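Local coordinates for protein probable transcriptional regulator (Rhodococcus jostii, PDB 3HIM) that probably binds regulatory DNA and controls transcription as a TetR-family helix-turn-helix regulator, at residues 23-28 with 65-70; 74-79 with 130-135; 109-114 with 171-176; 142-147 with 160-165. One frame throughout, in Å; residues are numbered along the deposited sequence.

In the fold
The four contacts run along an all-helical chain from the DNA-binding end to the far end of the C-terminal domain. Contacts 1 and 2 share helix 60-82 and touch where Leu-69 CD1 meets Ile-132 CD1 at 3.6 Å. Contact 1 also leans on contact 3, with Ile-26 CG2 3.7 Å from Ala-109 C and Ile-67 CG2 3.8 Å from Val-113 CG1, so helix 108-116 packs against both helices of contact 1. Contact 4 shares helix 123-149 with contact 2 and helix 158-175 with contact 3; its centre is about 29 Å from that of contact 1, on the opposite side of the chain's centre. Contacts 3 and 4 both reach the second subunit, whereas contact 1 flanks, in sequence, the predicted helix-turn-helix.

Contact 1. Residues 23-28 with 65-70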
loop_
_atom_site.group_PDB
_atom_site.type_symbol
_atom_site.label_atom_id
_atom_site.label_comp_id
_atom_site.label_asym_id
_atom_site.label_seq_id
_atom_site.Cartn_x
_atom_site.Cartn_y
_atom_site.Cartn_z
ATOM N N ALA B 23 -12.959 17.091 5.116
ATOM C CA ALA B 23 -12.858 16.138 6.228
ATOM C C ALA B 23 -14.067 15.192 6.232
ATOM O O ALA B 23 -13.905 13.966 6.321
ATOM C CB ALA B 23 -12.715 16.853 7.571
ATOM N N ALA B 24 -15.274 15.750 6.096
ATOM C CA ALA B 24 -16.473 14.906 6.107
ATOM C C ALA B 24 -16.495 13.975 4.901
ATOM O O ALA B 24 -16.891 12.811 5.017
ATOM C CB ALA B 24 -17.752 15.747 6.149
ATOM N N ALA B 25 -16.079 14.488 3.745
ATOM C CA ALA B 25 -16.049 13.665 2.540
ATOM C C ALA B 25 -15.069 12.491 2.708
ATOM O O ALA B 25 -15.341 11.390 2.243
ATOM C CB ALA B 25 -15.693 14.490 1.317
ATOM N N ILE B 26 -13.938 12.730 3.365
ATOM C CA ILE B 26 -12.964 11.664 3.590
ATOM C C ILE B 26 -13.603 10.526 4.374
ATOM O O ILE B 26 -13.550 9.363 3.951
ATOM C CB ILE B 26 -11.691 12.178 4.269
ATOM C CG1 ILE B 26 -10.850 12.959 3.253
ATOM C CG2 ILE B 26 -10.863 11.001 4.909
ATOM C CD1 ILE B 26 -9.922 13.981 3.893
ATOM N N GLU B 27 -14.226 10.873 5.497
ATOM C CA GLU B 27 -14.948 9.905 6.306
ATOM C C GLU B 27 -16.010 9.163 5.470
ATOM O O GLU B 27 -16.058 7.938 5.484
ATOM C CB GLU B 27 -15.563 10.594 7.534
ATOM N N VAL B 28 -16.819 9.902 4.712
ATOM C CA VAL B 28 -17.889 9.298 3.919
ATOM C C VAL B 28 -17.308 8.468 2.774
ATOM O O VAL B 28 -17.763 7.338 2.524
ATOM C CB VAL B 28 -18.923 10.349 3.399
ATOM C CG1 VAL B 28 -19.947 9.702 2.476
ATOM C CG2 VAL B 28 -19.657 11.016 4.560
ATOM N N TYR B 65 -10.416 15.739 -6.003
ATOM C CA TYR B 65 -9.197 16.410 -6.417
ATOM C C TYR B 65 -8.674 17.298 -5.303
ATOM O O TYR B 65 -7.480 17.244 -4.991
ATOM C CB TYR B 65 -9.422 17.219 -7.690
ATOM C CG TYR B 65 -8.245 18.117 -8.043
ATOM C CD1 TYR B 65 -6.973 17.576 -8.288
ATOM C CD2 TYR B 65 -8.399 19.510 -8.105
ATOM C CE1 TYR B 65 -5.881 18.392 -8.594
ATOM C CE2 TYR B 65 -7.316 20.343 -8.424
ATOM C CZ TYR B 65 -6.063 19.766 -8.666
ATOM O OH TYR B 65 -4.996 20.556 -8.969
ATOM N N ALA B 66 -9.552 18.098 -4.685
ATOM C CA ALA B 66 -9.118 18.908 -3.545
ATOM C C ALA B 66 -8.501 18.035 -2.443
ATOM O O ALA B 66 -7.435 18.344 -1.941
ATOM C CB ALA B 66 -10.266 19.769 -2.985
ATOM N N ILE B 67 -9.163 16.947 -2.085
ATOM C CA ILE B 67 -8.653 16.034 -1.051
ATOM C C ILE B 67 -7.276 15.481 -1.454
ATOM O O ILE B 67 -6.342 15.490 -0.677
ATOM C CB ILE B 67 -9.684 14.899 -0.756
ATOM C CG1 ILE B 67 -10.924 15.473 -0.061
ATOM C CG2 ILE B 67 -9.085 13.774 0.095
ATOM C CD1 ILE B 67 -12.132 14.552 -0.067
ATOM N N SER B 68 -7.151 15.051 -2.702
ATOM C CA SER B 68 -5.946 14.389 -3.166
ATOM C C SER B 68 -4.769 15.385 -3.284
ATOM O O SER B 68 -3.625 15.075 -2.927
ATOM C CB SER B 68 -6.231 13.688 -4.498
ATOM O OG SER B 68 -5.097 12.964 -4.927
ATOM N N LEU B 69 -5.063 16.578 -3.768
ATOM C CA LEU B 69 -4.077 17.651 -3.857
ATOM C C LEU B 69 -3.556 18.022 -2.473
ATOM O O LEU B 69 -2.340 18.093 -2.237
ATOM C CB LEU B 69 -4.721 18.873 -4.518
ATOM C CG LEU B 69 -3.897 20.139 -4.706
ATOM C CD1 LEU B 69 -2.764 19.910 -5.729
ATOM C CD2 LEU B 69 -4.834 21.270 -5.162
ATOM N N GLU B 70 -4.499 18.239 -1.559
ATOM C CA GLU B 70 -4.188 18.625 -0.195
ATOM C C GLU B 70 -3.229 17.597 0.376
ATOM O O GLU B 70 -2.148 17.954 0.842
ATOM C CB GLU B 70 -5.478 18.698 0.624
ATOM C CG GLU B 70 -5.326 18.940 2.135
ATOM C CD GLU B 70 -6.661 19.314 2.801
ATOM O OE1 GLU B 70 -7.678 18.585 2.652
ATOM O OE2 GLU B 70 -6.691 20.351 3.481
#
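Ile-67 reaches from helix 60-82 onto two consecutive residues of helix 16-32, meeting Ala-25 with one branch and Ile-26 with both. The CA-CB bond of Ile-67 is aimed at the other helix. With CG1 beside the backbone N (chi1 -69°) and the chain extended beyond it, CD1 is carried forward until it lies 3.8 Å from Ala-25 CB. CG2, the other branch, comes alongside Ile-26 and sits 3.7 Å from its CG1 and 3.9 Å from its CD1. The two isoleucines therefore lie flank to flank and slide past each other in opposite directions; CD1 of Ile-67 also lies 3.9 Å from Ile-26 CG1. Ala-25 suits its place because a lone methyl lets the longer chain come close, while the beta-branched Ile-26 presents one arm here and turns CG2 toward Ala-109 and Ser-110 of helix 108-116. An alanine in place of Ile-67 would remove both arms, and Ala-25 and Ile-26 would probably face a gap where the two helices now meet. Phe-29 and Val-113 also touch Ile-67 and add to the apolar packing, while Arg-22 lies against it and pairs with Glu-70 in a salt bridge. The predicted helix-turn-helix lies between these segments in sequence; the packing of its preceding helix on the long helix that leads into the C-terminal domain is characteristic of TetR-family regulators.

Contact 2. Residues 74-79 with 130-135; sequences SVLAAI and ADIRRS
Leu-76 sends its side chain from helix 60-82 across to Ile-132 and Ser-135, one helical turn apart on helix 123-149. Its CB already points at the partner helix, and CG, anti to the backbone N (chi1 177°), carries the side chain onward to the fork where the contact is made. From there CD2 goes into the step between the two partners, 4.0 Å from Ile-132 CG2 and 4.1 Å from Ser-135 CB. CD1 takes the other direction and rests against the backbone of Ser-135, 4.1 Å from its carbonyl O. The backbones come nearest at the same place, with Leu-76 CA 7.4 Å from Ile-132 CA. Such helix-on-helix packing, here between segments running in broadly the same direction, builds the all-helical body of a TetR-family regulator, in which the long helix 60-82 continues from the DNA-binding domain. Ile-132 offers its CG2 branch to Leu-76, and the two side chains cross obliquely, while its CD1 turns to Leu-69. A serine suits the next turn because its short side chain lets a leucine methyl come up to its CB and carbonyl. Replacing Leu-76 with an alanine would probably open a gap beside Ile-132 CG2 and leave Ser-135 CB without its apolar neighbour. Thr-136 and Val-139, also of helix 123-149, touch Leu-76 as well, and Ile-79, a turn further along, packs on the same two residues.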
loop_
_atom_site.group_PDB
_atom_site.type_symbol
_atom_site.label_atom_id
_atom_site.label_comp_id
_atom_site.label_asym_id
_atom_site.label_seq_id
_atom_site.Cartn_x
_atom_site.Cartn_y
_atom_site.Cartn_z
ATOM N N SER B 74 0.670 18.090 1.094
ATOM C CA SER B 74 1.019 18.025 2.498
ATOM C C SER B 74 2.191 17.066 2.783
ATOM O O SER B 74 3.137 17.436 3.496
ATOM C CB SER B 74 -0.199 17.687 3.336
ATOM O OG SER B 74 0.165 17.436 4.680
ATOM N N VAL B 75 2.155 15.855 2.230
ATOM C CA VAL B 75 3.255 14.916 2.491
ATOM C C VAL B 75 4.561 15.418 1.819
ATOM O O VAL B 75 5.643 15.322 2.405
ATOM C CB VAL B 75 2.873 13.428 2.150
ATOM C CG1 VAL B 75 2.809 13.212 0.662
ATOM C CG2 VAL B 75 3.872 12.454 2.777
ATOM N N LEU B 76 4.445 15.989 0.619
ATOM C CA LEU B 76 5.587 16.644 -0.032
ATOM C C LEU B 76 6.169 17.772 0.847
ATOM O O LEU B 76 7.377 17.814 1.070
ATOM C CB LEU B 76 5.197 17.202 -1.401
ATOM C CG LEU B 76 6.335 17.951 -2.100
ATOM C CD1 LEU B 76 7.573 17.039 -2.274
ATOM C CD2 LEU B 76 5.862 18.490 -3.440
ATOM N N ALA B 77 5.302 18.667 1.330
ATOM C CA ALA B 77 5.717 19.754 2.211
ATOM C C ALA B 77 6.393 19.195 3.452
ATOM O O ALA B 77 7.400 19.733 3.896
ATOM C CB ALA B 77 4.510 20.654 2.610
ATOM N N ALA B 78 5.846 18.098 3.985
ATOM C CA ALA B 78 6.380 17.457 5.201
ATOM C C ALA B 78 7.821 16.978 5.064
ATOM O O ALA B 78 8.679 17.313 5.876
ATOM C CB ALA B 78 5.482 16.294 5.648
ATOM N N ILE B 79 8.085 16.176 4.043
ATOM C CA ILE B 79 9.434 15.635 3.858
ATOM C C ILE B 79 10.419 16.689 3.354
ATOM O O ILE B 79 11.623 16.624 3.641
ATOM C CB ILE B 79 9.422 14.391 2.968
ATOM C CG1 ILE B 79 8.911 14.701 1.551
ATOM C CG2 ILE B 79 8.579 13.344 3.621
ATOM C CD1 ILE B 79 9.137 13.501 0.549
ATOM N N ALA B 130 0.088 13.404 -10.327
ATOM C CA ALA B 130 1.213 12.537 -10.706
ATOM C C ALA B 130 2.505 13.336 -10.611
ATOM O O ALA B 130 3.530 12.827 -10.152
ATOM C CB ALA B 130 1.021 11.958 -12.127
ATOM N N ASP B 131 2.442 14.604 -11.010
ATOM C CA ASP B 131 3.603 15.466 -10.905
ATOM C C ASP B 131 4.058 15.649 -9.459
ATOM O O ASP B 131 5.250 15.584 -9.187
ATOM C CB ASP B 131 3.360 16.814 -11.550
ATOM C CG ASP B 131 4.595 17.661 -11.552
ATOM O OD1 ASP B 131 5.619 17.192 -12.088
ATOM O OD2 ASP B 131 4.565 18.780 -11.011
ATOM N N ILE B 132 3.115 15.859 -8.537
ATOM C CA ILE B 132 3.446 15.940 -7.103
ATOM C C ILE B 132 4.038 14.622 -6.568
ATOM O O ILE B 132 4.975 14.644 -5.767
ATOM C CB ILE B 132 2.245 16.381 -6.241
ATOM C CG1 ILE B 132 1.762 17.760 -6.710
ATOM C CG2 ILE B 132 2.633 16.428 -4.745
ATOM C CD1 ILE B 132 0.378 18.134 -6.253
ATOM N N ARG B 133 3.496 13.495 -7.016
ATOM C CA ARG B 133 4.046 12.194 -6.659
ATOM C C ARG B 133 5.470 12.029 -7.159
ATOM O O ARG B 133 6.316 11.536 -6.422
ATOM C CB ARG B 133 3.171 11.058 -7.176
ATOM C CG ARG B 133 1.917 10.903 -6.379
ATOM C CD ARG B 133 0.792 10.301 -7.208
ATOM N NE ARG B 133 0.886 8.846 -7.284
ATOM C CZ ARG B 133 0.388 8.006 -6.377
ATOM N NH1 ARG B 133 -0.243 8.459 -5.295
ATOM N NH2 ARG B 133 0.532 6.698 -6.547
ATOM N N ARG B 134 5.743 12.442 -8.397
ATOM C CA ARG B 134 7.113 12.380 -8.908
ATOM C C ARG B 134 8.059 13.218 -8.024
ATOM O O ARG B 134 9.173 12.772 -7.696
ATOM C CB ARG B 134 7.183 12.822 -10.378
ATOM N N SER B 135 7.617 14.410 -7.617
ATOM C CA SER B 135 8.444 15.284 -6.765
ATOM C C SER B 135 8.733 14.676 -5.406
ATOM O O SER B 135 9.819 14.847 -4.886
ATOM C CB SER B 135 7.805 16.648 -6.562
ATOM O OG SER B 135 7.768 17.336 -7.784
#

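Contact 3. Residues 109-114 with 171-176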
loop_
_atom_site.group_PDB
_atom_site.type_symbol
_atom_site.label_atom_id
_atom_site.label_comp_id
_atom_site.label_asym_id
_atom_site.label_seq_id
_atom_site.Cartn_x
_atom_site.Cartn_y
_atom_site.Cartn_z
ATOM N N ALA B 109 -6.244 8.175 6.577
ATOM C CA ALA B 109 -7.612 8.208 6.031
ATOM C C ALA B 109 -7.655 9.116 4.828
ATOM O O ALA B 109 -8.124 8.733 3.775
ATOM C CB ALA B 109 -8.644 8.643 7.093
ATOM N N SER B 110 -7.132 10.323 4.989
ATOM C CA SER B 110 -6.938 11.198 3.850
ATOM C C SER B 110 -6.029 10.564 2.802
ATOM O O SER B 110 -6.298 10.684 1.616
ATOM C CB SER B 110 -6.368 12.539 4.278
ATOM O OG SER B 110 -6.158 13.329 3.133
ATOM N N ALA B 111 -4.957 9.902 3.232
ATOM C CA ALA B 111 -4.005 9.288 2.277
ATOM C C ALA B 111 -4.695 8.228 1.416
ATOM O O ALA B 111 -4.526 8.216 0.197
ATOM C CB ALA B 111 -2.815 8.695 2.999
ATOM N N ARG B 112 -5.482 7.357 2.047
ATOM C CA ARG B 112 -6.218 6.338 1.310
ATOM C C ARG B 112 -7.136 6.917 0.222
ATOM O O ARG B 112 -7.135 6.442 -0.913
ATOM C CB ARG B 112 -6.998 5.448 2.279
ATOM C CG ARG B 112 -6.103 4.422 2.959
ATOM C CD ARG B 112 -6.864 3.486 3.877
ATOM N NE ARG B 112 -6.701 3.879 5.277
ATOM C CZ ARG B 112 -7.700 4.232 6.073
ATOM N NH1 ARG B 112 -8.946 4.220 5.608
ATOM N NH2 ARG B 112 -7.462 4.582 7.337
ATOM N N VAL B 113 -7.899 7.953 0.568
ATOM C CA VAL B 113 -8.851 8.553 -0.366
ATOM C C VAL B 113 -8.086 9.188 -1.539
ATOM O O VAL B 113 -8.424 8.975 -2.708
ATOM C CB VAL B 113 -9.809 9.570 0.340
ATOM C CG1 VAL B 113 -10.611 10.354 -0.676
ATOM C CG2 VAL B 113 -10.761 8.838 1.322
ATOM N N GLY B 114 -7.032 9.926 -1.202
ATOM C CA GLY B 114 -6.124 10.490 -2.184
ATOM C C GLY B 114 -5.485 9.471 -3.102
ATOM O O GLY B 114 -5.399 9.709 -4.292
ATOM N N ASP B 171 2.280 2.436 1.949
ATOM C CA ASP B 171 1.550 1.250 2.394
ATOM C C ASP B 171 1.197 1.293 3.881
ATOM O O ASP B 171 0.246 0.665 4.312
ATOM C CB ASP B 171 2.293 -0.038 2.056
ATOM C CG ASP B 171 1.403 -1.266 2.178
ATOM O OD1 ASP B 171 0.423 -1.411 1.398
ATOM O OD2 ASP B 171 1.688 -2.095 3.060
ATOM N N VAL B 172 1.970 2.045 4.657
ATOM C CA VAL B 172 1.626 2.309 6.052
ATOM C C VAL B 172 0.182 2.811 6.141
ATOM O O VAL B 172 -0.535 2.479 7.068
ATOM C CB VAL B 172 2.618 3.341 6.693
ATOM C CG1 VAL B 172 2.033 4.014 7.968
ATOM C CG2 VAL B 172 4.009 2.701 6.965
ATOM N N SER B 173 -0.260 3.607 5.175
ATOM C CA SER B 173 -1.619 4.160 5.250
ATOM C C SER B 173 -2.689 3.074 5.106
ATOM O O SER B 173 -3.829 3.265 5.520
ATOM C CB SER B 173 -1.840 5.286 4.232
ATOM O OG SER B 173 -0.987 6.379 4.518
ATOM N N ARG B 174 -2.305 1.941 4.522
ATOM C CA ARG B 174 -3.196 0.793 4.374
ATOM C C ARG B 174 -3.316 0.006 5.667
ATOM O O ARG B 174 -4.421 -0.215 6.129
ATOM C CB ARG B 174 -2.717 -0.141 3.252
ATOM C CG ARG B 174 -3.670 -1.326 2.952
ATOM C CD ARG B 174 -3.068 -2.295 1.901
ATOM N NE ARG B 174 -1.759 -2.777 2.352
ATOM C CZ ARG B 174 -1.579 -3.722 3.263
ATOM N NH1 ARG B 174 -2.622 -4.356 3.811
ATOM N NH2 ARG B 174 -0.351 -4.051 3.627
ATOM N N TRP B 175 -2.188 -0.407 6.253
ATOM C CA TRP B 175 -2.223 -1.395 7.357
ATOM C C TRP B 175 -2.213 -0.797 8.749
ATOM O O TRP B 175 -2.549 -1.479 9.710
ATOM C CB TRP B 175 -1.091 -2.440 7.251
ATOM C CG TRP B 175 0.313 -1.853 7.318
ATOM C CD1 TRP B 175 1.138 -1.567 6.254
ATOM C CD2 TRP B 175 1.049 -1.495 8.495
ATOM N NE1 TRP B 175 2.332 -1.035 6.697
ATOM C CE2 TRP B 175 2.311 -0.991 8.066
ATOM C CE3 TRP B 175 0.773 -1.543 9.864
ATOM C CZ2 TRP B 175 3.283 -0.544 8.963
ATOM C CZ3 TRP B 175 1.742 -1.082 10.758
ATOM C CH2 TRP B 175 2.986 -0.599 10.301
ATOM N N PHE B 176 -1.798 0.457 8.869
ATOM C CA PHE B 176 -1.616 1.051 10.189
ATOM C C PHE B 176 -2.969 1.486 10.771
ATOM O O PHE B 176 -3.839 1.915 10.033
ATOM C CB PHE B 176 -0.656 2.226 10.072
ATOM C CG PHE B 176 -0.339 2.903 11.371
ATOM C CD1 PHE B 176 -1.153 3.928 11.850
ATOM C CD2 PHE B 176 0.788 2.540 12.093
ATOM C CE1 PHE B 176 -0.868 4.568 13.046
ATOM C CE2 PHE B 176 1.089 3.178 13.307
ATOM C CZ PHE B 176 0.263 4.189 13.778
#
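The carbonyl oxygen of Ser-173, near the C-terminal end of helix 158-175, accepts a 2.9 Å hydrogen bond from Arg-112 NE. The bond is moderately bent, with an N-H...O angle of 148°. The oxygen lies at the edge of the guanidinium, near its plane, whereas the donor stands 24° off the carbonyl plane. Arg-112 gets there by a bend at chi3 (-102°), which brings NE to the neighbouring helix; one guanidinium face lies over Ala-109 CA, offset toward the rim. One residue back, Ala-111 CB abuts the Ser-173 side chain, 3.3 Å from OG and 3.8 Å from CB. That hydroxyl is itself hydrogen-bonded to the backbone O of His-104, which gives the buried hydroxyl a partner and helps explain a serine here. The next residue, Arg-174, grips Asp-171 side-on: its NE meets OD1 at 2.7 Å and its NH2 meets OD2 at 2.9 Å. Asp-171 OD2 also bonds Ser-167 of the second subunit, and Arg-174 O is held by Arg-119 of that subunit. The short helix 108-116 is thus fastened beside the subunit interface, an arrangement in keeping with the dimeric C-terminal domain of TetR-family proteins.

Contact 4. Residues 142-147 with 160-165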
loop_
_atom_site.group_PDB
_atom_site.type_symbol
_atom_site.label_atom_id
_atom_site.label_comp_id
_atom_site.label_asym_id
_atom_site.label_seq_id
_atom_site.Cartn_x
_atom_site.Cartn_y
_atom_site.Cartn_z
ATOM N N ARG B 142 17.310 12.418 -4.485
ATOM C CA ARG B 142 18.330 13.436 -4.242
ATOM C C ARG B 142 19.196 13.074 -3.022
ATOM O O ARG B 142 20.425 13.097 -3.103
ATOM C CB ARG B 142 17.702 14.828 -4.080
ATOM N N ILE B 143 18.553 12.696 -1.918
ATOM C CA ILE B 143 19.272 12.354 -0.690
ATOM C C ILE B 143 20.160 11.141 -0.944
ATOM O O ILE B 143 21.334 11.154 -0.583
ATOM C CB ILE B 143 18.315 12.114 0.511
ATOM C CG1 ILE B 143 17.749 13.455 0.991
ATOM C CG2 ILE B 143 19.026 11.380 1.687
ATOM C CD1 ILE B 143 16.381 13.343 1.633
ATOM N N ILE B 144 19.613 10.129 -1.615
ATOM C CA ILE B 144 20.353 8.908 -1.887
ATOM C C ILE B 144 21.557 9.200 -2.793
ATOM O O ILE B 144 22.673 8.702 -2.545
ATOM C CB ILE B 144 19.451 7.794 -2.419
ATOM C CG1 ILE B 144 18.380 7.444 -1.376
ATOM C CG2 ILE B 144 20.282 6.551 -2.739
ATOM C CD1 ILE B 144 17.278 6.499 -1.901
ATOM N N GLU B 145 21.331 10.039 -3.802
ATOM C CA GLU B 145 22.399 10.526 -4.666
ATOM C C GLU B 145 23.455 11.278 -3.864
ATOM O O GLU B 145 24.651 11.029 -4.012
ATOM C CB GLU B 145 21.823 11.456 -5.732
ATOM C CG GLU B 145 21.088 10.712 -6.837
ATOM C CD GLU B 145 20.353 11.625 -7.795
ATOM O OE1 GLU B 145 20.466 12.868 -7.695
ATOM O OE2 GLU B 145 19.663 11.085 -8.676
ATOM N N ALA B 146 23.011 12.196 -3.006
ATOM C CA ALA B 146 23.946 12.966 -2.198
ATOM C C ALA B 146 24.894 12.045 -1.440
ATOM O O ALA B 146 26.091 12.271 -1.433
ATOM C CB ALA B 146 23.199 13.865 -1.242
ATOM N N GLY B 147 24.349 11.006 -0.807
ATOM C CA GLY B 147 25.136 10.052 -0.010
ATOM C C GLY B 147 26.090 9.200 -0.827
ATOM O O GLY B 147 27.184 8.832 -0.358
ATOM N N ALA B 160 15.403 2.182 -7.596
ATOM C CA ALA B 160 14.793 1.073 -6.828
ATOM C C ALA B 160 14.700 1.391 -5.330
ATOM O O ALA B 160 13.688 1.106 -4.686
ATOM C CB ALA B 160 15.565 -0.212 -7.040
ATOM N N ALA B 161 15.757 1.994 -4.786
ATOM C CA ALA B 161 15.785 2.368 -3.367
ATOM C C ALA B 161 14.744 3.451 -3.025
ATOM O O ALA B 161 14.021 3.328 -2.029
ATOM C CB ALA B 161 17.180 2.792 -2.942
ATOM N N ALA B 162 14.668 4.489 -3.856
ATOM C CA ALA B 162 13.662 5.535 -3.679
ATOM C C ALA B 162 12.240 4.981 -3.816
ATOM O O ALA B 162 11.398 5.267 -2.966
ATOM C CB ALA B 162 13.906 6.688 -4.644
ATOM N N LEU B 163 11.985 4.164 -4.849
ATOM C CA LEU B 163 10.692 3.450 -4.971
ATOM C C LEU B 163 10.371 2.665 -3.702
ATOM O O LEU B 163 9.293 2.842 -3.124
ATOM C CB LEU B 163 10.618 2.500 -6.173
ATOM C CG LEU B 163 9.487 1.423 -6.105
ATOM C CD1 LEU B 163 8.047 2.033 -6.247
ATOM C CD2 LEU B 163 9.663 0.324 -7.141
ATOM N N ALA B 164 11.302 1.825 -3.250
ATOM C CA ALA B 164 10.993 0.988 -2.102
ATOM C C ALA B 164 10.620 1.824 -0.877
ATOM O O ALA B 164 9.692 1.477 -0.142
ATOM C CB ALA B 164 12.120 0.028 -1.792
ATOM N N ILE B 165 11.336 2.923 -0.654
ATOM C CA ILE B 165 11.049 3.781 0.485
ATOM C C ILE B 165 9.681 4.464 0.346
ATOM O O ILE B 165 8.902 4.544 1.299
ATOM C CB ILE B 165 12.183 4.827 0.710
ATOM C CG1 ILE B 165 13.420 4.152 1.317
ATOM C CG2 ILE B 165 11.701 5.967 1.611
ATOM C CD1 ILE B 165 14.720 4.933 1.085
#
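The short helical segments 142-147 and 160-165 pass each other at 10.3 Å between axes, their N-to-C directions 137° apart, with Ile-144 and Ala-162 nearest in the backbone. At that separation one long side chain has to span the space, and Ile-144 does so. Its CG1 lies beside the backbone N (chi1 -61°) and the chain continues extended (chi2 170°), so that CD1 is driven end-on into the opposing helix. All the close contacts are made by this one methyl: 3.9 Å to Ala-161 CB, 3.8 Å to the backbone N of Ala-162, 4.4 Å to Ala-162 CB and 4.2 Å to Ile-165 CD1. The two alanines give a shallow surface that lets the methyl approach the backbone itself, and the longer Ile-165 comes in from the next turn to border the site. No hydrogen bond crosses; the side chains that meet are apolar and buried. Pro-155 and Ile-158, from the connection between the helices and the start of the second one, and Val-199, from beyond helix 184-198, also touch Ile-144. Ile-165 leans on Phe-140 and Ala-162 on Thr-137 and Thr-141, extending the packing along helix 123-149. Helix 158-175 is thus sandwiched: helix 123-149 packs on it within the chain, while Ala-160, Leu-163 and Ala-164 meet Tyr-181, Tyr-191 and Leu-194 of the second subunit.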